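Long-range contacts in uncharacterized protein MJ0327 (Methanocaldococcus jannaschii DSM 2661, PDB 2QTD), which is functionally uncharacterised but belongs to the dinitrogenase iron-molybdenum cofactor family and adopts a ribonuclease H-like fold, consistent with a cofactor-related role: residues I79-G84 with S100-P105; K24-V29 with I42-S47; I3-A8 with S92-G97. All coordinates share one frame; numbering follows the deposited sequence. Where two conformers were deposited one is given.

All three contacts reach one mixed sheet with strand order 35-43, 25-32, 5-11, 59-62, 78-81, that of a ribonuclease H-like fold. Contact 2 pairs the ends of hairpin 25-32/35-43 remote from its turn, and contact 1 sets the C-terminal tail against outer strand 78-81; their centres lie about 19 Å apart. Contact 3 packs helix 87-95 against strand 5-11, its centre about 13 Å from contact 1 and about 19 Å from contact 2. In sequence, contact 2 is nested within the loop closed by contact 3, whereas contacts 1 and 3 interleave. Tyr80 meeting Phe94 joins contacts 1 and 3; adjacent strands join 2 and 3. Both outer strands and a helix are thus tied to one sheet.

Contact 1: residues I79-G84 with S100-P105; sequences IYHAEG and SKISNP
Ile102 lays its CD1 methyl over CG2 of Ile79, 3.8 Å away. Ile102 CG1 stands beside its own backbone N (chi1 -65°), which brings that carbon to within 4.0 Å of His81 CB; CD1 also lies at the edge of the His81 ring, near its plane. The two backbones make a single beta bridge between Tyr80 and Lys101. Two nearly straight hydrogen bonds flank it: Ile102 N donates to Ile79 O at 2.7 Å, and His81 N to Ser100 O at 2.8 Å. CA-H...O contacts from Lys101 to Ile79 O and from Tyr80 to Ser100 O add further contacts to the same carbonyls. The Tyr80 ring approaches Ser100 obliquely, its CD1 3.6 Å from Ser100 O, and its CE1 meets CB of Lys101. The extended lysine chain then leads away to a salt bridge with Glu78. Water extends the pairing toward the Ser100 end: one molecule donates to His81 O and Glu83 OE2 and accepts from Ser100 N at 2.9 Å. In the conformer given for Ser100, a second joins Glu83 OE2 to Ser100 OG. The tail thus lines an outer strand of the ribonuclease H-like sheet through one bridge instead of a long ladder. Along its other edge strand 78-81 is hydrogen-bonded to strand 59-62, while Tyr70 of helix 67-74 packs on Ile79 and bonds through its OH to Ile102 O.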
loop_
_atom_site.group_PDB
_atom_site.type_symbol
_atom_site.label_atom_id
_atom_site.label_comp_id
_atom_site.label_asym_id
_atom_site.label_seq_id
_atom_site.Cartn_x
_atom_site.Cartn_y
_atom_site.Cartn_z
ATOM N N ILE A 79 1.678 1.547 -8.013
ATOM C CA ILE A 79 0.876 0.520 -7.349
ATOM C C ILE A 79 1.573 -0.805 -7.591
ATOM O O ILE A 79 1.789 -1.200 -8.745
ATOM C CB ILE A 79 -0.594 0.491 -7.841
ATOM C CG1 ILE A 79 -1.206 1.910 -7.699
ATOM C CG2 ILE A 79 -1.375 -0.524 -7.060
ATOM C CD1 ILE A 79 -2.586 2.032 -8.206
ATOM N N TYR A 80 1.935 -1.477 -6.503
ATOM C CA TYR A 80 2.754 -2.700 -6.568
ATOM C C TYR A 80 1.946 -3.881 -6.083
ATOM O O TYR A 80 1.094 -3.754 -5.192
ATOM C CB TYR A 80 3.996 -2.568 -5.714
ATOM C CG TYR A 80 4.979 -1.587 -6.253
ATOM C CD1 TYR A 80 5.880 -1.957 -7.227
ATOM C CD2 TYR A 80 4.898 -0.250 -5.890
ATOM C CE1 TYR A 80 6.772 -1.038 -7.748
ATOM C CE2 TYR A 80 5.773 0.685 -6.439
ATOM C CZ TYR A 80 6.690 0.281 -7.360
ATOM O OH TYR A 80 7.584 1.192 -7.900
ATOM N N HIS A 81 2.204 -5.048 -6.658
ATOM C CA HIS A 81 1.463 -6.256 -6.332
ATOM C C HIS A 81 2.140 -7.036 -5.205
ATOM O O HIS A 81 3.326 -7.389 -5.288
ATOM C CB HIS A 81 1.364 -7.154 -7.563
ATOM C CG HIS A 81 0.427 -8.304 -7.356
ATOM N ND1 HIS A 81 0.874 -9.599 -7.195
ATOM C CD2 HIS A 81 -0.915 -8.348 -7.255
ATOM C CE1 HIS A 81 -0.168 -10.394 -7.003
ATOM N NE2 HIS A 81 -1.263 -9.657 -7.028
ATOM N N ALA A 82 1.407 -7.251 -4.119
ATOM C CA ALA A 82 1.872 -8.079 -3.011
ATOM C C ALA A 82 2.049 -9.518 -3.392
ATOM O O ALA A 82 1.294 -10.035 -4.227
ATOM C CB ALA A 82 0.922 -7.998 -1.841
ATOM N N GLU A 83 3.058 -10.158 -2.785
ATOM C CA GLU A 83 3.354 -11.571 -2.985
ATOM C C GLU A 83 3.165 -12.320 -1.671
ATOM O O GLU A 83 3.954 -12.166 -0.742
ATOM C CB GLU A 83 4.780 -11.711 -3.503
ATOM C CG GLU A 83 4.929 -10.956 -4.853
ATOM C CD GLU A 83 6.326 -10.995 -5.419
ATOM O OE1 GLU A 83 7.233 -11.621 -4.832
ATOM O OE2 GLU A 83 6.501 -10.383 -6.497
ATOM N N GLY A 84 2.089 -13.088 -1.600
ATOM C CA GLY A 84 1.622 -13.683 -0.366
ATOM C C GLY A 84 1.011 -12.731 0.649
ATOM O O GLY A 84 0.735 -11.586 0.358
ATOM N N SER A 100 6.474 -6.364 -8.380
ATOM C CA SER A 100 6.007 -5.957 -9.707
ATOM C C SER A 100 5.006 -4.822 -9.620
ATOM O O SER A 100 4.199 -4.753 -8.668
ATOM C CB SER A 100 5.367 -7.135 -10.380
ATOM O OG SER A 100 6.342 -8.080 -10.582
ATOM N N LYS A 101 5.083 -3.916 -10.590
ATOM C CA LYS A 101 4.222 -2.742 -10.681
ATOM C C LYS A 101 2.978 -3.120 -11.476
ATOM O O LYS A 101 3.069 -3.689 -12.583
ATOM C CB LYS A 101 5.024 -1.589 -11.334
ATOM C CG LYS A 101 4.358 -0.221 -11.333
ATOM C CD LYS A 101 5.317 0.840 -11.911
ATOM C CE LYS A 101 4.717 2.228 -11.813
ATOM N NZ LYS A 101 5.717 3.275 -12.259
ATOM N N ILE A 102 1.811 -2.833 -10.914
ATOM C CA ILE A 102 0.554 -3.168 -11.568
ATOM C C ILE A 102 0.349 -2.234 -12.747
ATOM O O ILE A 102 0.446 -1.027 -12.613
ATOM C CB ILE A 102 -0.624 -3.112 -10.573
ATOM C CG1 ILE A 102 -0.476 -4.190 -9.488
ATOM C CG2 ILE A 102 -1.990 -3.228 -11.365
ATOM C CD1 ILE A 102 -1.491 -4.130 -8.311
ATOM N N SER A 103 0.109 -2.796 -13.942
ATOM C CA SER A 103 -0.190 -1.998 -15.154
ATOM C C SER A 103 -1.683 -1.977 -15.540
ATOM O O SER A 103 -2.123 -1.054 -16.228
ATOM C CB SER A 103 0.594 -2.511 -16.347
ATOM O OG SER A 103 0.533 -3.894 -16.322
ATOM N N ASN A 104 -2.410 -3.021 -15.177
ATOM C CA ASN A 104 -3.852 -3.070 -15.348
ATOM C C ASN A 104 -4.340 -3.897 -14.207
ATOM O O ASN A 104 -3.721 -4.907 -13.881
ATOM C CB ASN A 104 -4.292 -3.760 -16.655
ATOM C CG ASN A 104 -3.995 -2.933 -17.880
ATOM O OD1 ASN A 104 -3.078 -3.241 -18.637
ATOM N ND2 ASN A 104 -4.727 -1.841 -18.046
ATOM N N PRO A 105 -5.471 -3.508 -13.614
ATOM C CA PRO A 105 -5.985 -4.311 -12.528
ATOM C C PRO A 105 -6.620 -5.619 -13.023
ATOM O O PRO A 105 -6.912 -6.485 -12.201
ATOM C CB PRO A 105 -7.013 -3.385 -11.883
ATOM C CG PRO A 105 -7.449 -2.494 -12.935
ATOM C CD PRO A 105 -6.342 -2.353 -13.912
ATOM O OXT PRO A 105 -6.805 -5.865 -14.231
HETATM O O HOH W 1 1.473 1.276 -11.045
HETATM O O HOH W 2 4.858 -8.392 -7.148
HETATM O O HOH W 3 7.569 -9.891 -8.848
#

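Contact 2: residues K24-V29 with I42-S47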
loop_
_atom_site.group_PDB
_atom_site.type_symbol
_atom_site.label_atom_id
_atom_site.label_comp_id
_atom_site.label_asym_id
_atom_site.label_seq_id
_atom_site.Cartn_x
_atom_site.Cartn_y
_atom_site.Cartn_z
ATOM N N LYS A 24 -9.560 -4.121 5.932
ATOM C CA LYS A 24 -10.002 -3.495 7.200
ATOM C C LYS A 24 -9.383 -2.132 7.381
ATOM O O LYS A 24 -10.048 -1.175 7.812
ATOM C CB LYS A 24 -9.710 -4.443 8.386
ATOM C CG LYS A 24 -10.065 -3.893 9.780
ATOM C CD LYS A 24 -11.591 -3.683 9.940
ATOM C CE LYS A 24 -11.972 -2.867 11.206
ATOM N NZ LYS A 24 -13.461 -2.829 11.367
ATOM N N TYR A 25 -8.092 -2.017 7.044
ATOM C CA TYR A 25 -7.343 -0.758 7.223
ATOM C C TYR A 25 -6.192 -0.693 6.252
ATOM O O TYR A 25 -5.807 -1.731 5.693
ATOM C CB TYR A 25 -6.838 -0.563 8.668
ATOM C CG TYR A 25 -5.733 -1.516 9.100
ATOM C CD1 TYR A 25 -6.037 -2.784 9.526
ATOM C CD2 TYR A 25 -4.399 -1.144 9.124
ATOM C CE1 TYR A 25 -5.030 -3.685 9.942
ATOM C CE2 TYR A 25 -3.391 -2.046 9.534
ATOM C CZ TYR A 25 -3.719 -3.297 9.942
ATOM O OH TYR A 25 -2.771 -4.207 10.361
ATOM N N PHE A 26 -5.691 0.536 6.036
ATOM C CA PHE A 26 -4.467 0.853 5.315
ATOM C C PHE A 26 -3.392 1.072 6.355
ATOM O O PHE A 26 -3.581 1.839 7.337
ATOM C CB PHE A 26 -4.616 2.103 4.460
ATOM C CG PHE A 26 -5.803 2.062 3.556
ATOM C CD1 PHE A 26 -5.776 1.249 2.432
ATOM C CD2 PHE A 26 -6.912 2.834 3.819
ATOM C CE1 PHE A 26 -6.893 1.205 1.582
ATOM C CE2 PHE A 26 -8.028 2.806 2.967
ATOM C CZ PHE A 26 -8.008 1.990 1.864
ATOM N N LEU A 27 -2.319 0.296 6.236
ATOM C CA LEU A 27 -1.096 0.519 6.997
ATOM C C LEU A 27 -0.209 1.524 6.239
ATOM O O LEU A 27 0.246 1.243 5.113
ATOM C CB LEU A 27 -0.381 -0.803 7.258
ATOM C CG LEU A 27 0.945 -0.733 8.065
ATOM C CD1 LEU A 27 0.655 -0.298 9.509
ATOM C CD2 LEU A 27 1.592 -2.088 8.083
ATOM N N ILE A 28 0.055 2.688 6.861
ATOM C CA ILE A 28 0.908 3.710 6.265
ATOM C C ILE A 28 2.306 3.543 6.878
ATOM O O ILE A 28 2.497 3.706 8.084
ATOM C CB ILE A 28 0.350 5.136 6.460
ATOM C CG1 ILE A 28 -1.123 5.280 6.079
ATOM C CG2 ILE A 28 1.184 6.149 5.723
ATOM C CD1 ILE A 28 -1.481 4.790 4.699
ATOM N N VAL A 29 3.263 3.167 6.038
ATOM C CA VAL A 29 4.631 2.964 6.501
ATOM C C VAL A 29 5.549 3.996 5.891
ATOM O O VAL A 29 5.531 4.247 4.688
ATOM C CB VAL A 29 5.170 1.531 6.264
ATOM C CG1 VAL A 29 4.389 0.503 7.067
ATOM C CG2 VAL A 29 5.174 1.169 4.809
ATOM N N ILE A 42 -4.987 3.577 9.187
ATOM C CA ILE A 42 -6.135 4.354 8.683
ATOM C C ILE A 42 -7.249 3.343 8.360
ATOM O O ILE A 42 -7.112 2.536 7.441
ATOM C CB ILE A 42 -5.790 5.236 7.453
ATOM C CG1 ILE A 42 -4.712 6.319 7.754
ATOM C CG2 ILE A 42 -7.066 5.901 6.925
ATOM C CD1 ILE A 42 -4.368 7.250 6.582
ATOM N N PHE A 43 -8.347 3.381 9.106
ATOM C CA PHE A 43 -9.452 2.435 8.817
ATOM C C PHE A 43 -10.074 2.690 7.455
ATOM O O PHE A 43 -10.136 3.822 7.010
ATOM C CB PHE A 43 -10.466 2.411 9.962
ATOM C CG PHE A 43 -9.928 1.745 11.195
ATOM C CD1 PHE A 43 -9.555 0.406 11.157
ATOM C CD2 PHE A 43 -9.722 2.471 12.369
ATOM C CE1 PHE A 43 -9.046 -0.233 12.268
ATOM C CE2 PHE A 43 -9.193 1.858 13.511
ATOM C CZ PHE A 43 -8.836 0.506 13.463
ATOM N N ASN A 44 -10.428 1.619 6.752
ATOM C CA ASN A 44 -11.033 1.702 5.425
ATOM C C ASN A 44 -12.548 1.955 5.546
ATOM O O ASN A 44 -13.371 1.114 5.166
ATOM C CB ASN A 44 -10.762 0.410 4.667
ATOM C CG ASN A 44 -11.233 0.457 3.235
ATOM O OD1 ASN A 44 -11.420 1.549 2.645
ATOM N ND2 ASN A 44 -11.416 -0.718 2.660
ATOM N N ASP A 45 -12.902 3.122 6.079
ATOM C CA ASP A 45 -14.306 3.556 6.170
ATOM C C ASP A 45 -14.436 4.783 5.273
ATOM O O ASP A 45 -13.483 5.110 4.573
ATOM C CB ASP A 45 -14.762 3.754 7.625
ATOM C CG ASP A 45 -13.923 4.757 8.419
ATOM O OD1 ASP A 45 -13.205 5.561 7.823
ATOM O OD2 ASP A 45 -13.983 4.723 9.669
ATOM N N GLU A 46 -15.603 5.431 5.249
ATOM C CA GLU A 46 -15.814 6.613 4.384
ATOM C C GLU A 46 -14.747 7.710 4.609
ATOM O O GLU A 46 -14.193 8.246 3.653
ATOM C CB GLU A 46 -17.227 7.188 4.557
ATOM N N SER A 47 -14.419 7.974 5.866
ATOM C CA SER A 47 -13.420 8.987 6.220
ATOM C C SER A 47 -12.005 8.529 5.848
ATOM O O SER A 47 -11.201 9.314 5.334
ATOM C CB SER A 47 -13.525 9.326 7.720
ATOM O OG SER A 47 -12.452 10.151 8.174
#
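Phe26 and Asn44 meet obliquely, ring and amide planes 58° apart, with Asn44 OD1 3.5 Å from Phe26 CZ. Asn44 CG stands anti to its backbone N (chi1 -174°), which carries the amide to that ring; OD1 accepts a hydrogen bond from Lys49 NZ, and ND2 is hydrogen-bonded to Glu21 O and Cys23 O. Phe26 CD2 lies 3.6 Å from Ile42 O. An alanine in place of Phe26 would probably open a gap beside Asn44 and Ile42, leaving the amide without the ring against which it rests. Here the antiparallel hairpin of strands 25-32 and 35-43 ends: Phe26 and Ile42 form a hydrogen-bonded pair (2.8 Å from Phe26 N to Ile42 O, 2.9 Å from Ile42 N to Phe26 O), and Tyr25 with Phe43 the adjoining non-hydrogen-bonded one. Lys24 and Tyr25 make a classic beta bulge opposite Met11. On the face of Tyr25 and Phe43, Phe43 CD1 touches Tyr25 CB at 3.8 Å, while Lys24 O lies in the plane of the Phe43 ring at its edge. On the Phe26 face, Ile28 CG1 lies 3.8 Å from Ile42 CD1. Asn44 N hydrogen-bonds Lys24 O at 3.0 Å from above the carbonyl plane, 36° out of it.

Contact 3: residues I3-A8 with S92-G97; sequences INMKVA and SLFIEG
The Phe94 ring meets three side chains of segment 3-8: selenium of Met5 at its edge, and methyls of Ile3 and Val7 approaching obliquely from opposite sides of the ring plane. Through this ring helix 87-95 packs onto the sheet of the ribonuclease H-like fold, where strand 5-11 is the middle strand. Phe94 CG stands anti to the backbone N (chi1 177°), and the ring meets Val7 tip to tip, with CE2 3.6 Å from CG2 of the valine. On the other side of the ring plane, Ile3 CD1 sits 3.4 Å from the same CE2, a tight contact. The isoleucine's CG1 lies between its backbone N and carbonyl carbon (chi1 83°). Its CD1 also touches CG1 of Ile95 at 3.9 Å, so one methyl meets two successive helix residues. Met5 is present as selenomethionine; in the conformer given, SE makes a Met-aromatic contact, 4.9 Å from the ring centroid and 78° off the normal, which places it at the ring edge, next to CZ. Ala59 and Ile61 of strand 59-62 also touch the phenyl group, and Tyr80 of strand 78-81 meets it edge-to-face. No hydrogen bond crosses between the two segments, so their interface is apolar. A Schellman motif at Gly97 terminates the helix; the residue's positive phi favours glycine, and its N donates to Phe94 O at 3.0 Å.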
loop_
_atom_site.group_PDB
_atom_site.type_symbol
_atom_site.label_atom_id
_atom_site.label_comp_id
_atom_site.label_asym_id
_atom_site.label_seq_id
_atom_site.Cartn_x
_atom_site.Cartn_y
_atom_site.Cartn_z
ATOM N N ILE A 3 16.045 4.332 -0.416
ATOM C CA ILE A 3 14.655 4.758 -0.490
ATOM C C ILE A 3 14.221 5.569 0.761
ATOM O O ILE A 3 14.503 5.165 1.916
ATOM C CB ILE A 3 13.659 3.608 -0.949
ATOM C CG1 ILE A 3 13.207 2.669 0.147
ATOM C CG2 ILE A 3 14.261 2.790 -2.118
ATOM C CD1 ILE A 3 11.861 1.996 -0.206
ATOM N N ASN A 4 13.615 6.722 0.465
ATOM C CA ASN A 4 12.918 7.581 1.403
ATOM C C ASN A 4 11.450 7.749 0.944
ATOM O O ASN A 4 11.188 8.684 0.142
ATOM C CB ASN A 4 13.616 8.947 1.393
ATOM C CG ASN A 4 15.087 8.859 1.778
ATOM O OD1 ASN A 4 15.987 9.049 0.949
ATOM N ND2 ASN A 4 15.333 8.594 3.042
HETATM N N MSE A 5 10.513 6.893 1.391
HETATM C CA MSE A 5 9.151 6.848 0.832
HETATM C C MSE A 5 8.079 6.547 1.871
HETATM O O MSE A 5 8.356 5.938 2.884
HETATM C CB MSE A 5 9.083 5.751 -0.236
HETATM C CG MSE A 5 9.895 6.030 -1.506
HETATM SE SE MSE A 5 9.648 4.520 -2.684
HETATM C CE MSE A 5 8.063 5.061 -3.668
ATOM N N LYS A 6 6.844 6.931 1.560
ATOM C CA LYS A 6 5.675 6.564 2.334
ATOM C C LYS A 6 4.873 5.554 1.471
ATOM O O LYS A 6 4.620 5.818 0.305
ATOM C CB LYS A 6 4.828 7.812 2.626
ATOM C CG LYS A 6 3.623 7.582 3.490
ATOM C CD LYS A 6 2.718 8.810 3.624
ATOM C CE LYS A 6 3.408 10.007 4.225
ATOM N NZ LYS A 6 2.433 11.051 4.707
ATOM N N VAL A 7 4.537 4.411 2.069
ATOM C CA VAL A 7 3.870 3.321 1.341
ATOM C C VAL A 7 2.600 2.952 2.082
ATOM O O VAL A 7 2.608 2.762 3.308
ATOM C CB VAL A 7 4.763 2.079 1.200
ATOM C CG1 VAL A 7 4.052 1.002 0.342
ATOM C CG2 VAL A 7 6.190 2.460 0.630
ATOM N N ALA A 8 1.507 2.900 1.353
ATOM C CA ALA A 8 0.222 2.360 1.922
ATOM C C ALA A 8 -0.013 0.875 1.554
ATOM O O ALA A 8 0.055 0.488 0.393
ATOM C CB ALA A 8 -0.952 3.247 1.503
ATOM N N SER A 92 9.969 -5.807 2.942
ATOM C CA SER A 92 11.336 -6.180 2.548
ATOM C C SER A 92 11.502 -6.305 1.027
ATOM O O SER A 92 12.465 -5.771 0.453
ATOM C CB SER A 92 11.782 -7.492 3.221
ATOM O OG SER A 92 11.730 -7.395 4.632
ATOM N N LEU A 93 10.586 -7.033 0.377
ATOM C CA LEU A 93 10.595 -7.184 -1.089
ATOM C C LEU A 93 10.496 -5.834 -1.800
ATOM O O LEU A 93 11.182 -5.597 -2.797
ATOM C CB LEU A 93 9.480 -8.131 -1.544
ATOM C CG LEU A 93 9.664 -9.628 -1.213
ATOM C CD1 LEU A 93 8.341 -10.393 -1.478
ATOM C CD2 LEU A 93 10.799 -10.236 -2.028
ATOM N N PHE A 94 9.663 -4.945 -1.267
ATOM C CA PHE A 94 9.478 -3.590 -1.806
ATOM C C PHE A 94 10.808 -2.823 -1.797
ATOM O O PHE A 94 11.270 -2.317 -2.808
ATOM C CB PHE A 94 8.386 -2.827 -1.038
ATOM C CG PHE A 94 8.211 -1.414 -1.489
ATOM C CD1 PHE A 94 7.463 -1.121 -2.606
ATOM C CD2 PHE A 94 8.896 -0.381 -0.862
ATOM C CE1 PHE A 94 7.335 0.185 -3.061
ATOM C CE2 PHE A 94 8.788 0.926 -1.327
ATOM C CZ PHE A 94 7.971 1.199 -2.419
ATOM N N ILE A 95 11.414 -2.796 -0.628
ATOM C CA ILE A 95 12.707 -2.093 -0.426
ATOM C C ILE A 95 13.783 -2.652 -1.325
ATOM O O ILE A 95 14.535 -1.882 -1.925
ATOM C CB ILE A 95 13.146 -2.143 1.041
ATOM C CG1 ILE A 95 12.202 -1.294 1.875
ATOM C CG2 ILE A 95 14.605 -1.642 1.197
ATOM C CD1 ILE A 95 12.377 -1.368 3.395
ATOM N N GLU A 96 13.791 -3.974 -1.495
ATOM C CA GLU A 96 14.745 -4.671 -2.369
ATOM C C GLU A 96 14.534 -4.457 -3.882
ATOM O O GLU A 96 15.396 -4.858 -4.695
ATOM C CB GLU A 96 14.720 -6.180 -2.054
ATOM C CG GLU A 96 15.336 -6.524 -0.693
ATOM C CD GLU A 96 15.035 -7.945 -0.193
ATOM O OE1 GLU A 96 14.209 -8.675 -0.787
ATOM O OE2 GLU A 96 15.656 -8.343 0.817
ATOM N N GLY A 97 13.403 -3.861 -4.264
ATOM C CA GLY A 97 13.088 -3.621 -5.641
ATOM C C GLY A 97 12.503 -4.817 -6.365
ATOM O O GLY A 97 12.490 -4.818 -7.601
#